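Local coordinates for probable hydrolase (PDB 7AL6), which is of unconfirmed function but probably acts as a hydrolase of the alpha/beta hydrolase fold, possibly a lipolytic enzyme, at residues V30-G35 / S97-S102. Numbering follows the deposited sequence.
Sequences VIALHG and SLLGHS
L99 O accepts the amide N-H of L33 at 2.8 Å and also takes a CA-H...O contact from A32 CA at 3.1 Å. It belongs to a parallel ladder in which I31 and L33 alternately give and receive: I31 N binds S97 O, I31 O takes L99 N, and L33 O takes H101 N at 2.9 Å. The two strands run 15° apart, with V30 beside S97 and L33 beside G100.

On one face of the sheet, V30 holds CG1 anti to its backbone N (chi1 -179°), and this methyl meets L99 CB at 3.8 Å; A32 CB lies next along, near L99 CD2, and F43 touches both A32 and L99. On the other face, the CD2 branch of L98 reaches across to I31 CB (3.8 Å) and, more loosely, to L33 CD1. V84 of helix 77-91 packs on I31, L33 and L98, while helix 103-114 lies against L33 and L98.

Past L33 the direct bonding stops, and a water bridges the chains, accepting from G35 N at 2.9 Å and pairing with H101 ND1. The far ring nitrogen of H101 is bonded to H263 O, and S102 CB sits over one ring face. H34 ND1 donates to the O of the next residue, G35, at 2.8 Å, with that oxygen in the plane of the H34 ring. S102, just before helix 103-114 and with a positive phi of 53°, hydrogen-bonds through OG to H263 NE2, consistent with the nucleophile elbow and Ser-His-Asp triad of alpha/beta hydrolases.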
loop_
_atom_site.group_PDB
_atom_site.type_symbol
_atom_site.label_atom_id
_atom_site.label_comp_id
_atom_site.label_asym_id
_atom_site.label_seq_id
_atom_site.Cartn_x
_atom_site.Cartn_y
_atom_site.Cartn_z
ATOM N N VAL A 30 -25.442 17.873 1.728
ATOM C CA VAL A 30 -24.473 18.508 2.625
ATOM C C VAL A 30 -23.421 17.486 3.050
ATOM O O VAL A 30 -23.763 16.389 3.495
ATOM C CB VAL A 30 -25.174 19.077 3.881
ATOM C CG1 VAL A 30 -24.158 19.751 4.790
ATOM C CG2 VAL A 30 -26.283 20.020 3.490
ATOM N N ILE A 31 -22.144 17.851 2.949
ATOM C CA ILE A 31 -21.063 17.108 3.598
ATOM C C ILE A 31 -20.650 17.866 4.853
ATOM O O ILE A 31 -20.354 19.073 4.789
ATOM C CB ILE A 31 -19.865 16.903 2.652
ATOM C CG1 ILE A 31 -20.341 16.205 1.394
ATOM C CG2 ILE A 31 -18.786 16.027 3.330
ATOM C CD1 ILE A 31 -19.255 16.136 0.263
ATOM N N ALA A 32 -20.663 17.168 5.997
ATOM C CA ALA A 32 -20.261 17.723 7.282
ATOM C C ALA A 32 -18.844 17.291 7.630
ATOM O O ALA A 32 -18.525 16.090 7.639
ATOM C CB ALA A 32 -21.235 17.295 8.386
ATOM N N LEU A 33 -18.003 18.274 7.944
ATOM C CA LEU A 33 -16.581 18.090 8.175
ATOM C C LEU A 33 -16.204 18.511 9.603
ATOM O O LEU A 33 -16.522 19.627 10.040
ATOM C CB LEU A 33 -15.792 18.901 7.144
ATOM C CG LEU A 33 -16.142 18.691 5.670
ATOM C CD1 LEU A 33 -15.201 19.571 4.844
ATOM C CD2 LEU A 33 -15.948 17.236 5.302
ATOM N N HIS A 34 -15.459 17.637 10.314
ATOM C CA HIS A 34 -15.179 17.818 11.730
ATOM C C HIS A 34 -13.815 18.494 11.949
ATOM O O HIS A 34 -13.033 18.741 11.023
ATOM C CB HIS A 34 -15.266 16.472 12.473
ATOM C CG HIS A 34 -14.316 15.430 11.954
ATOM N ND1 HIS A 34 -12.968 15.470 12.222
ATOM C CD2 HIS A 34 -14.514 14.339 11.161
ATOM C CE1 HIS A 34 -12.364 14.463 11.602
ATOM N NE2 HIS A 34 -13.280 13.765 10.950
ATOM N N GLY A 35 -13.506 18.705 13.214
ATOM C CA GLY A 35 -12.280 19.335 13.719
ATOM C C GLY A 35 -11.089 18.402 13.769
ATOM O O GLY A 35 -11.256 17.213 13.683
ATOM N N SER A 97 -23.361 21.473 -0.518
ATOM C CA SER A 97 -23.042 22.425 0.538
ATOM C C SER A 97 -22.095 21.784 1.536
ATOM O O SER A 97 -21.960 20.553 1.586
ATOM C CB SER A 97 -24.326 22.901 1.191
ATOM O OG SER A 97 -25.007 23.752 0.245
ATOM N N LEU A 98 -21.397 22.638 2.293
ATOM C CA LEU A 98 -20.508 22.200 3.362
ATOM C C LEU A 98 -20.919 22.751 4.725
ATOM O O LEU A 98 -21.362 23.898 4.862
ATOM C CB LEU A 98 -19.065 22.580 3.048
ATOM C CG LEU A 98 -18.476 21.835 1.834
ATOM C CD1 LEU A 98 -17.168 22.487 1.479
ATOM C CD2 LEU A 98 -18.324 20.364 2.036
ATOM N N LEU A 99 -20.797 21.889 5.731
ATOM C CA LEU A 99 -21.042 22.205 7.128
ATOM C C LEU A 99 -19.770 21.836 7.856
ATOM O O LEU A 99 -19.431 20.652 7.954
ATOM C CB LEU A 99 -22.240 21.425 7.647
ATOM C CG LEU A 99 -22.423 21.425 9.171
ATOM C CD1 LEU A 99 -22.581 22.831 9.770
ATOM C CD2 LEU A 99 -23.641 20.538 9.560
ATOM N N GLY A 100 -19.024 22.811 8.312
ATOM C CA GLY A 100 -17.694 22.550 8.819
ATOM C C GLY A 100 -17.482 23.099 10.210
ATOM O O GLY A 100 -17.891 24.219 10.511
ATOM N N HIS A 101 -16.773 22.321 11.036
ATOM C CA HIS A 101 -16.404 22.731 12.382
ATOM C C HIS A 101 -14.891 22.845 12.474
ATOM O O HIS A 101 -14.156 21.906 12.133
ATOM C CB HIS A 101 -16.939 21.766 13.464
ATOM C CG HIS A 101 -16.446 22.112 14.838
ATOM N ND1 HIS A 101 -15.585 21.309 15.549
ATOM C CD2 HIS A 101 -16.652 23.206 15.602
ATOM C CE1 HIS A 101 -15.275 21.894 16.689
ATOM N NE2 HIS A 101 -15.916 23.047 16.748
ATOM N N SER A 102 -14.427 24.010 12.919
ATOM C CA SER A 102 -13.013 24.263 13.181
ATOM C C SER A 102 -12.147 23.927 11.971
ATOM O O SER A 102 -12.307 24.554 10.910
ATOM C CB SER A 102 -12.580 23.499 14.435
ATOM O OG SER A 102 -11.351 24.007 14.894
HETATM O O HOH W 1 -15.115 18.559 15.577
#